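Local structure of SusD-like carbohydrate binding protein (Bacteroides vulgatus, 3LEW) at residues N115-Q120 against L187-Y192; A123-Y129 against Q176-L181; Y284-P290 against W323-S327. The protein probably binds carbohydrate at the bacterial outer membrane, as a member of the SusD family of nutrient-binding proteins. All blocks are in the same frame, centred on the assembly; numbering follows the deposited sequence.

In the fold
Contacts 1 and 2 are neighbouring parts of one helical packing. Both use helix 111-135, and their centres lie 14 Å apart. Contact 2 pairs A123-Y129 with the middle of helix 170-187, whereas contact 1 pairs the preceding N115-Q120 with the end of that helix and the turn that follows it, so contact 2 is nested in the chain loop that contact 1 closes. Contact 3 lies on the opposite side of the chain's centre, where two strands cross; its centre is 41 Å from that of contact 1 and 34 Å from that of contact 2, with nearest atoms about 28 Å and about 17 Å away.

Contact 1: N115-Q120 against L187-Y192; sequences NRIKGQ and LIPETY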
loop_
_atom_site.group_PDB
_atom_site.type_symbol
_atom_site.label_atom_id
_atom_site.label_comp_id
_atom_site.label_asym_id
_atom_site.label_seq_id
_atom_site.Cartn_x
_atom_site.Cartn_y
_atom_site.Cartn_z
ATOM N N ASN A 115 19.046 -12.700 -18.151
ATOM C CA ASN A 115 18.713 -13.144 -16.782
ATOM C C ASN A 115 18.049 -12.047 -15.973
ATOM O O ASN A 115 17.020 -12.267 -15.317
ATOM C CB ASN A 115 19.958 -13.632 -16.022
ATOM C CG ASN A 115 20.555 -14.909 -16.575
ATOM O OD1 ASN A 115 19.983 -15.605 -17.416
ATOM N ND2 ASN A 115 21.761 -15.216 -16.093
ATOM N N ARG A 116 18.633 -10.848 -16.019
ATOM C CA ARG A 116 18.177 -9.727 -15.210
ATOM C C ARG A 116 16.779 -9.266 -15.613
ATOM O O ARG A 116 15.937 -9.006 -14.732
ATOM C CB ARG A 116 19.193 -8.594 -15.303
ATOM C CG ARG A 116 18.887 -7.403 -14.438
ATOM C CD ARG A 116 18.153 -6.324 -15.210
ATOM N NE ARG A 116 18.922 -5.822 -16.339
ATOM C CZ ARG A 116 18.453 -4.982 -17.253
ATOM N NH1 ARG A 116 17.213 -4.506 -17.177
ATOM N NH2 ARG A 116 19.254 -4.604 -18.246
ATOM N N ILE A 117 16.530 -9.184 -16.926
ATOM C CA ILE A 117 15.214 -8.820 -17.449
ATOM C C ILE A 117 14.143 -9.881 -17.087
ATOM O O ILE A 117 13.035 -9.541 -16.612
ATOM C CB ILE A 117 15.240 -8.549 -18.956
ATOM C CG1 ILE A 117 16.088 -7.294 -19.243
ATOM C CG2 ILE A 117 13.803 -8.335 -19.508
ATOM C CD1 ILE A 117 16.446 -7.121 -20.674
ATOM N N LYS A 118 14.509 -11.153 -17.240
ATOM C CA LYS A 118 13.620 -12.245 -16.809
ATOM C C LYS A 118 13.288 -12.125 -15.324
ATOM O O LYS A 118 12.117 -12.233 -14.916
ATOM C CB LYS A 118 14.289 -13.575 -17.104
ATOM C CG LYS A 118 13.466 -14.806 -16.724
ATOM C CD LYS A 118 14.187 -16.061 -17.104
ATOM C CE LYS A 118 13.321 -17.262 -16.819
ATOM N NZ LYS A 118 13.908 -18.545 -17.376
ATOM N N GLY A 119 14.300 -11.828 -14.500
ATOM C CA GLY A 119 14.086 -11.625 -13.077
ATOM C C GLY A 119 13.163 -10.463 -12.749
ATOM O O GLY A 119 12.296 -10.550 -11.885
ATOM N N GLN A 120 13.340 -9.369 -13.474
ATOM C CA GLN A 120 12.510 -8.211 -13.264
ATOM C C GLN A 120 11.009 -8.485 -13.630
ATOM O O GLN A 120 10.091 -8.012 -12.937
ATOM C CB GLN A 120 13.064 -7.003 -14.014
ATOM C CG GLN A 120 14.345 -6.419 -13.379
ATOM C CD GLN A 120 14.974 -5.318 -14.188
ATOM O OE1 GLN A 120 14.998 -5.367 -15.444
ATOM N NE2 GLN A 120 15.564 -4.335 -13.475
ATOM N N LEU A 187 17.971 -14.723 -10.182
ATOM C CA LEU A 187 18.280 -14.207 -11.516
ATOM C C LEU A 187 18.903 -12.814 -11.519
ATOM O O LEU A 187 19.728 -12.524 -12.367
ATOM C CB LEU A 187 17.022 -14.184 -12.393
ATOM C CG LEU A 187 16.551 -15.544 -12.915
ATOM C CD1 LEU A 187 15.072 -15.506 -13.389
ATOM C CD2 LEU A 187 17.506 -16.042 -14.040
ATOM N N ILE A 188 18.501 -11.944 -10.595
ATOM C CA ILE A 188 19.065 -10.596 -10.571
ATOM C C ILE A 188 20.312 -10.572 -9.681
ATOM O O ILE A 188 20.221 -10.734 -8.495
ATOM C CB ILE A 188 18.028 -9.554 -10.134
ATOM C CG1 ILE A 188 16.748 -9.646 -10.976
ATOM C CG2 ILE A 188 18.629 -8.111 -10.189
ATOM C CD1 ILE A 188 15.552 -8.739 -10.478
ATOM N N PRO A 189 21.495 -10.365 -10.267
ATOM C CA PRO A 189 22.698 -10.426 -9.426
ATOM C C PRO A 189 22.768 -9.287 -8.407
ATOM O O PRO A 189 22.230 -8.209 -8.655
ATOM C CB PRO A 189 23.847 -10.332 -10.423
ATOM C CG PRO A 189 23.260 -10.168 -11.766
ATOM C CD PRO A 189 21.790 -10.221 -11.700
ATOM N N GLU A 190 23.427 -9.516 -7.271
ATOM C CA GLU A 190 23.646 -8.440 -6.295
ATOM C C GLU A 190 24.464 -7.319 -6.894
ATOM O O GLU A 190 24.381 -6.182 -6.433
ATOM C CB GLU A 190 24.372 -8.957 -5.052
ATOM C CG GLU A 190 23.557 -9.935 -4.257
ATOM C CD GLU A 190 24.329 -10.464 -3.041
ATOM O OE1 GLU A 190 24.251 -9.817 -1.976
ATOM O OE2 GLU A 190 25.019 -11.496 -3.170
ATOM N N THR A 191 25.246 -7.625 -7.915
ATOM C CA THR A 191 26.058 -6.600 -8.566
ATOM C C THR A 191 25.307 -5.776 -9.636
ATOM O O THR A 191 25.883 -4.827 -10.197
ATOM C CB THR A 191 27.269 -7.219 -9.217
ATOM O OG1 THR A 191 26.830 -8.174 -10.187
ATOM C CG2 THR A 191 28.160 -7.889 -8.169
ATOM N N TYR A 192 24.050 -6.106 -9.943
ATOM C CA TYR A 192 23.309 -5.287 -10.920
ATOM C C TYR A 192 22.968 -3.929 -10.310
ATOM O O TYR A 192 22.411 -3.877 -9.208
ATOM C CB TYR A 192 22.039 -5.980 -11.417
ATOM C CG TYR A 192 20.997 -5.056 -12.054
ATOM C CD1 TYR A 192 21.178 -4.496 -13.328
ATOM C CD2 TYR A 192 19.813 -4.798 -11.409
ATOM C CE1 TYR A 192 20.173 -3.623 -13.883
ATOM C CE2 TYR A 192 18.803 -3.969 -11.966
ATOM C CZ TYR A 192 19.006 -3.384 -13.188
ATOM O OH TYR A 192 17.974 -2.564 -13.651
HETATM O O HOH W 1 21.916 -13.819 -13.303
#
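L187 closes its helix with CB pointing at helix 111-135. It lies across one turn of that helix, CB 3.5 Å from N115 O and CD1 3.8 Å from K118 CG, while water 1 joins its carbonyl O (2.7 Å) to N115 ND2 (3.1 Å); N115 OD1 is hydrogen-bonded to Q111. I188, with phi/psi -90/113, leaves the helix, its CD1 3.7 Å from G119 C and 3.9 Å from Q120 CG. An ideal CB on G119 would fall 2.6 Å from I188 CG1, so this close approach depends on the missing side chain. A type I turn from P189, closed by Y192 N to P189 O at 3.1 Å, returns Y192 to the helix. There R116 CD sits 3.8 Å from the Y192 ring centroid, 20° off the normal, a CH-pi contact, and Q120 NE2 donates to Y192 OH at 3.0 Å. R116 NH1 bonds Q120 OE1 (2.9 Å) and forms a salt bridge with E23 of helix 19-35, which Q120 also touches; K118 touches helix 81-103, and I188 meets V205 of helix 202-215.

Contact 2: A123-Y129 against Q176-L181; sequences ALRGFLY and QSINDL
Segments 123-129 of helix 111-135 and 176-181 of helix 170-187 run antiparallel, their axes 7.7 Å apart at closest approach and crossing at -162°. A123 is level with L181, CA to CA 4.9 Å, with A123 CB 4.1 Å from L181 CD2. R125, extended to chi2 (t, t) and then turned at chi3 (p), presents its guanidinium edge to D180 (chi1 m): NE to OD2 and NH2 to OD1 are both 2.8 Å, a bidentate salt bridge, and NH1 bonds N98 of helix 81-103. G126 marks the tightest approach, its CA 4.1 Å from S177 CA; an ideal CB would clash with L181 CG at 2.9 Å. Such close antiparallel packing at a glycine is consistent with the TPR-like helical fold of the SusD family, placed in the TPR clan. There S177 OG (chi1 t) donates to G126 O at 2.7 Å. Y129 (chi1 m) points toward the other helix and makes a CH-pi contact, Q176 CG lying over its ring face 4.2 Å from the centroid and 27° off the normal, while its OH bonds Y152 O.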
loop_
_atom_site.group_PDB
_atom_site.type_symbol
_atom_site.label_atom_id
_atom_site.label_comp_id
_atom_site.label_asym_id
_atom_site.label_seq_id
_atom_site.Cartn_x
_atom_site.Cartn_y
_atom_site.Cartn_z
ATOM N N ALA A 123 9.600 -10.665 -10.857
ATOM C CA ALA A 123 9.420 -9.900 -9.612
ATOM C C ALA A 123 8.159 -9.034 -9.704
ATOM O O ALA A 123 7.356 -9.019 -8.770
ATOM C CB ALA A 123 10.693 -9.051 -9.292
ATOM N N LEU A 124 7.959 -8.368 -10.847
ATOM C CA LEU A 124 6.742 -7.560 -11.055
ATOM C C LEU A 124 5.514 -8.460 -11.050
ATOM O O LEU A 124 4.493 -8.127 -10.439
ATOM C CB LEU A 124 6.817 -6.735 -12.337
ATOM C CG LEU A 124 5.634 -5.763 -12.637
ATOM C CD1 LEU A 124 5.349 -4.811 -11.489
ATOM C CD2 LEU A 124 5.917 -4.990 -13.908
ATOM N N ARG A 125 5.612 -9.595 -11.724
ATOM C CA ARG A 125 4.484 -10.532 -11.723
ATOM C C ARG A 125 4.181 -10.996 -10.292
ATOM O O ARG A 125 3.002 -11.026 -9.838
ATOM C CB ARG A 125 4.738 -11.703 -12.643
ATOM C CG ARG A 125 3.507 -12.569 -12.831
ATOM C CD ARG A 125 3.760 -13.720 -13.800
ATOM N NE ARG A 125 4.512 -14.831 -13.202
ATOM C CZ ARG A 125 4.950 -15.906 -13.885
ATOM N NH1 ARG A 125 4.790 -16.000 -15.195
ATOM N NH2 ARG A 125 5.594 -16.876 -13.270
ATOM N N GLY A 126 5.232 -11.354 -9.549
ATOM C CA GLY A 126 5.063 -11.742 -8.156
ATOM C C GLY A 126 4.416 -10.669 -7.295
ATOM O O GLY A 126 3.561 -10.952 -6.417
ATOM N N PHE A 127 4.816 -9.418 -7.514
ATOM C CA PHE A 127 4.217 -8.271 -6.821
ATOM C C PHE A 127 2.712 -8.145 -7.088
ATOM O O PHE A 127 1.945 -7.832 -6.165
ATOM C CB PHE A 127 4.913 -6.980 -7.234
ATOM C CG PHE A 127 4.304 -5.716 -6.652
ATOM C CD1 PHE A 127 4.506 -5.367 -5.324
ATOM C CD2 PHE A 127 3.577 -4.861 -7.424
ATOM C CE1 PHE A 127 3.969 -4.195 -4.777
ATOM C CE2 PHE A 127 3.038 -3.705 -6.869
ATOM C CZ PHE A 127 3.260 -3.375 -5.569
ATOM N N LEU A 128 2.307 -8.408 -8.327
ATOM C CA LEU A 128 0.906 -8.282 -8.707
ATOM C C LEU A 128 0.108 -9.467 -8.138
ATOM O O LEU A 128 -1.016 -9.298 -7.654
ATOM C CB LEU A 128 0.729 -8.114 -10.215
ATOM C CG LEU A 128 1.306 -6.780 -10.745
ATOM C CD1 LEU A 128 1.360 -6.804 -12.316
ATOM C CD2 LEU A 128 0.567 -5.568 -10.145
ATOM N N TYR A 129 0.692 -10.654 -8.093
ATOM C CA TYR A 129 0.003 -11.784 -7.374
ATOM C C TYR A 129 -0.076 -11.525 -5.856
ATOM O O TYR A 129 -1.030 -11.948 -5.191
ATOM C CB TYR A 129 0.602 -13.145 -7.702
ATOM C CG TYR A 129 0.183 -13.642 -9.069
ATOM C CD1 TYR A 129 -1.156 -13.818 -9.391
ATOM C CD2 TYR A 129 1.134 -13.881 -10.075
ATOM C CE1 TYR A 129 -1.561 -14.217 -10.656
ATOM C CE2 TYR A 129 0.737 -14.310 -11.353
ATOM C CZ TYR A 129 -0.622 -14.442 -11.648
ATOM O OH TYR A 129 -1.057 -14.824 -12.908
ATOM N N GLN A 176 2.441 -18.663 -5.463
ATOM C CA GLN A 176 2.833 -18.183 -6.789
ATOM C C GLN A 176 3.648 -16.902 -6.654
ATOM O O GLN A 176 4.699 -16.786 -7.257
ATOM C CB GLN A 176 1.586 -17.923 -7.667
ATOM C CG GLN A 176 1.887 -17.462 -9.106
ATOM C CD GLN A 176 2.601 -18.530 -9.895
ATOM O OE1 GLN A 176 2.156 -19.689 -9.916
ATOM N NE2 GLN A 176 3.720 -18.175 -10.534
ATOM N N SER A 177 3.197 -15.983 -5.821
ATOM C CA SER A 177 3.930 -14.729 -5.597
ATOM C C SER A 177 5.337 -14.996 -5.079
ATOM O O SER A 177 6.356 -14.531 -5.649
ATOM C CB SER A 177 3.166 -13.863 -4.604
ATOM O OG SER A 177 3.857 -12.670 -4.295
ATOM N N ILE A 178 5.414 -15.782 -4.009
ATOM C CA ILE A 178 6.682 -16.101 -3.373
ATOM C C ILE A 178 7.593 -16.850 -4.343
ATOM O O ILE A 178 8.778 -16.492 -4.462
ATOM C CB ILE A 178 6.482 -16.837 -2.072
ATOM C CG1 ILE A 178 5.817 -15.912 -1.034
ATOM C CG2 ILE A 178 7.798 -17.383 -1.497
ATOM C CD1 ILE A 178 5.238 -16.667 0.172
ATOM N N ASN A 179 7.053 -17.820 -5.095
ATOM C CA ASN A 179 7.887 -18.533 -6.046
ATOM C C ASN A 179 8.466 -17.656 -7.150
ATOM O O ASN A 179 9.662 -17.781 -7.485
ATOM C CB ASN A 179 7.149 -19.698 -6.655
ATOM C CG ASN A 179 8.078 -20.690 -7.285
ATOM O OD1 ASN A 179 8.843 -21.407 -6.588
ATOM N ND2 ASN A 179 8.021 -20.775 -8.601
ATOM N N ASP A 180 7.639 -16.775 -7.710
ATOM C CA ASP A 180 8.096 -15.815 -8.720
ATOM C C ASP A 180 9.211 -14.943 -8.168
ATOM O O ASP A 180 10.206 -14.717 -8.845
ATOM C CB ASP A 180 6.940 -14.898 -9.170
ATOM C CG ASP A 180 5.933 -15.573 -10.095
ATOM O OD1 ASP A 180 6.183 -16.735 -10.523
ATOM O OD2 ASP A 180 4.872 -14.906 -10.381
ATOM N N LEU A 181 9.038 -14.440 -6.954
ATOM C CA LEU A 181 10.014 -13.552 -6.336
ATOM C C LEU A 181 11.335 -14.298 -5.945
ATOM O O LEU A 181 12.448 -13.756 -6.118
ATOM C CB LEU A 181 9.380 -12.879 -5.122
ATOM C CG LEU A 181 8.351 -11.785 -5.476
ATOM C CD1 LEU A 181 7.367 -11.547 -4.320
ATOM C CD2 LEU A 181 9.016 -10.471 -5.870
#

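Contact 3: Y284-P290 against W323-S327; sequences YSFNVDP and WMRNS
V288 (chi1 t) lies over the side chain of M324, a selenomethionine, with V288 CB 3.7 Å from M324 CG; V288 CG2 is 3.7 Å from N326 CB. The M324 rotamer, t at chi1 and p at chi2 and chi3, carries CE on to P290 CB at 3.9 Å. Both backbones are extended, V288 at phi/psi -105/139 and M324 at -83/121, but strands 286-288 and 323-326 cross at 106°, with axes 4.8 Å apart at closest approach. Direct backbone bonding is therefore concentrated at the crossing, where V288 N donates to M324 O at 2.8 Å and the two CA atoms are 5.1 Å apart. Water 3 bridges V288 O (2.9 Å) and M324 N (2.8 Å); water 2 lies 2.8 Å from F286 O and accepts from N326 N at 3.0 Å. F286 (-82/78) centres an inverse gamma turn, after which N287 (chi1 m) bonds through ND2 to Y284 O at 3.1 Å and accepts a weak bond at OD1 from R325 NH1 at 2.8 Å; R325 NH2 forms a salt bridge with D311. This near-perpendicular strand crossing joins the two-stranded sheet of 59-61 and 286-288 to the mixed four-stranded sheet containing 321-326.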
loop_
_atom_site.group_PDB
_atom_site.type_symbol
_atom_site.label_atom_id
_atom_site.label_comp_id
_atom_site.label_asym_id
_atom_site.label_seq_id
_atom_site.Cartn_x
_atom_site.Cartn_y
_atom_site.Cartn_z
ATOM N N TYR A 284 -8.047 17.748 -0.577
ATOM C CA TYR A 284 -7.545 17.748 0.812
ATOM C C TYR A 284 -8.368 16.804 1.703
ATOM O O TYR A 284 -8.827 17.190 2.779
ATOM C CB TYR A 284 -7.520 19.182 1.389
ATOM C CG TYR A 284 -8.634 20.068 0.951
ATOM C CD1 TYR A 284 -8.550 20.787 -0.229
ATOM C CD2 TYR A 284 -9.797 20.204 1.724
ATOM C CE1 TYR A 284 -9.596 21.604 -0.666
ATOM C CE2 TYR A 284 -10.842 21.010 1.293
ATOM C CZ TYR A 284 -10.735 21.712 0.118
ATOM O OH TYR A 284 -11.760 22.576 -0.287
ATOM N N SER A 285 -8.541 15.569 1.257
ATOM C CA SER A 285 -9.629 14.724 1.791
ATOM C C SER A 285 -9.194 13.648 2.784
ATOM O O SER A 285 -10.016 13.214 3.598
ATOM C CB SER A 285 -10.384 14.068 0.645
ATOM O OG SER A 285 -9.488 13.331 -0.196
ATOM N N PHE A 286 -7.930 13.239 2.704
ATOM C CA PHE A 286 -7.353 12.201 3.612
ATOM C C PHE A 286 -6.929 12.818 4.932
ATOM O O PHE A 286 -5.758 13.088 5.169
ATOM C CB PHE A 286 -6.217 11.436 2.918
ATOM C CG PHE A 286 -6.698 10.284 2.086
ATOM C CD1 PHE A 286 -7.504 10.497 0.982
ATOM C CD2 PHE A 286 -6.419 8.992 2.440
ATOM C CE1 PHE A 286 -8.011 9.423 0.199
ATOM C CE2 PHE A 286 -6.924 7.928 1.666
ATOM C CZ PHE A 286 -7.706 8.157 0.566
ATOM N N ASN A 287 -7.919 13.071 5.791
ATOM C CA ASN A 287 -7.650 13.709 7.046
ATOM C C ASN A 287 -7.441 12.635 8.107
ATOM O O ASN A 287 -7.610 11.422 7.846
ATOM C CB ASN A 287 -8.751 14.676 7.348
ATOM C CG ASN A 287 -8.774 15.818 6.341
ATOM O OD1 ASN A 287 -7.903 16.681 6.382
ATOM N ND2 ASN A 287 -9.744 15.799 5.417
ATOM N N VAL A 288 -7.080 13.087 9.283
ATOM C CA VAL A 288 -6.585 12.175 10.308
ATOM C C VAL A 288 -7.665 11.951 11.381
ATOM O O VAL A 288 -8.324 12.890 11.807
ATOM C CB VAL A 288 -5.303 12.728 10.939
ATOM C CG1 VAL A 288 -4.747 11.743 11.985
ATOM C CG2 VAL A 288 -4.270 13.070 9.876
ATOM N N ASP A 289 -7.829 10.719 11.842
ATOM C CA ASP A 289 -8.584 10.505 13.110
ATOM C C ASP A 289 -7.885 11.287 14.222
ATOM O O ASP A 289 -6.727 11.016 14.553
ATOM C CB ASP A 289 -8.579 9.021 13.465
ATOM C CG ASP A 289 -9.357 8.691 14.732
ATOM O OD1 ASP A 289 -9.939 9.611 15.368
ATOM O OD2 ASP A 289 -9.370 7.488 15.094
ATOM N N PRO A 290 -8.613 12.214 14.899
ATOM C CA PRO A 290 -7.910 12.961 15.915
ATOM C C PRO A 290 -7.321 12.056 16.993
ATOM O O PRO A 290 -6.302 12.372 17.562
ATOM C CB PRO A 290 -8.988 13.863 16.480
ATOM C CG PRO A 290 -9.875 14.155 15.265
ATOM C CD PRO A 290 -9.901 12.830 14.528
ATOM N N TRP A 323 -10.240 20.193 10.696
ATOM C CA TRP A 323 -10.032 18.764 10.640
ATOM C C TRP A 323 -8.578 18.535 11.045
ATOM O O TRP A 323 -7.746 19.444 10.933
ATOM C CB TRP A 323 -10.243 18.236 9.225
ATOM C CG TRP A 323 -11.606 18.491 8.612
ATOM C CD1 TRP A 323 -12.189 19.695 8.370
ATOM C CD2 TRP A 323 -12.538 17.505 8.171
ATOM N NE1 TRP A 323 -13.418 19.530 7.814
ATOM C CE2 TRP A 323 -13.649 18.193 7.641
ATOM C CE3 TRP A 323 -12.521 16.110 8.117
ATOM C CZ2 TRP A 323 -14.772 17.531 7.119
ATOM C CZ3 TRP A 323 -13.644 15.441 7.577
ATOM C CH2 TRP A 323 -14.736 16.161 7.078
HETATM N N MSE A 324 -8.240 17.324 11.467
HETATM C CA MSE A 324 -6.863 17.011 11.822
HETATM C C MSE A 324 -6.107 16.684 10.523
HETATM O O MSE A 324 -6.497 15.778 9.795
HETATM C CB MSE A 324 -6.835 15.878 12.862
HETATM C CG MSE A 324 -5.414 15.482 13.372
HETATM SE SE MSE A 324 -4.681 16.681 14.668
HETATM C CE MSE A 324 -5.859 16.227 16.111
ATOM N N ARG A 325 -5.065 17.440 10.252
ATOM C CA ARG A 325 -4.253 17.272 9.071
ATOM C C ARG A 325 -2.965 16.584 9.407
ATOM O O ARG A 325 -2.487 16.638 10.531
ATOM C CB ARG A 325 -3.897 18.642 8.466
ATOM C CG ARG A 325 -5.000 19.633 8.366
ATOM C CD ARG A 325 -6.168 19.145 7.523
ATOM N NE ARG A 325 -7.257 20.109 7.652
ATOM C CZ ARG A 325 -8.296 20.204 6.814
ATOM N NH1 ARG A 325 -8.448 19.368 5.796
ATOM N NH2 ARG A 325 -9.236 21.075 7.054
ATOM N N ASN A 326 -2.401 15.900 8.399
ATOM C CA ASN A 326 -1.054 15.384 8.457
ATOM C C ASN A 326 -0.209 16.130 7.405
ATOM O O ASN A 326 -0.539 16.093 6.232
ATOM C CB ASN A 326 -1.053 13.863 8.173
ATOM C CG ASN A 326 0.196 13.170 8.667
ATOM O OD1 ASN A 326 1.276 13.813 8.873
ATOM N ND2 ASN A 326 0.080 11.846 8.875
ATOM N N SER A 327 0.844 16.831 7.837
ATOM C CA SER A 327 1.773 17.452 6.889
ATOM C C SER A 327 2.620 16.402 6.121
ATOM O O SER A 327 3.429 16.766 5.240
ATOM C CB SER A 327 2.655 18.464 7.607
ATOM O OG SER A 327 3.477 17.815 8.557
HETATM O O HOH W 2 -3.541 14.625 5.876
HETATM O O HOH W 3 -9.938 15.192 11.090
#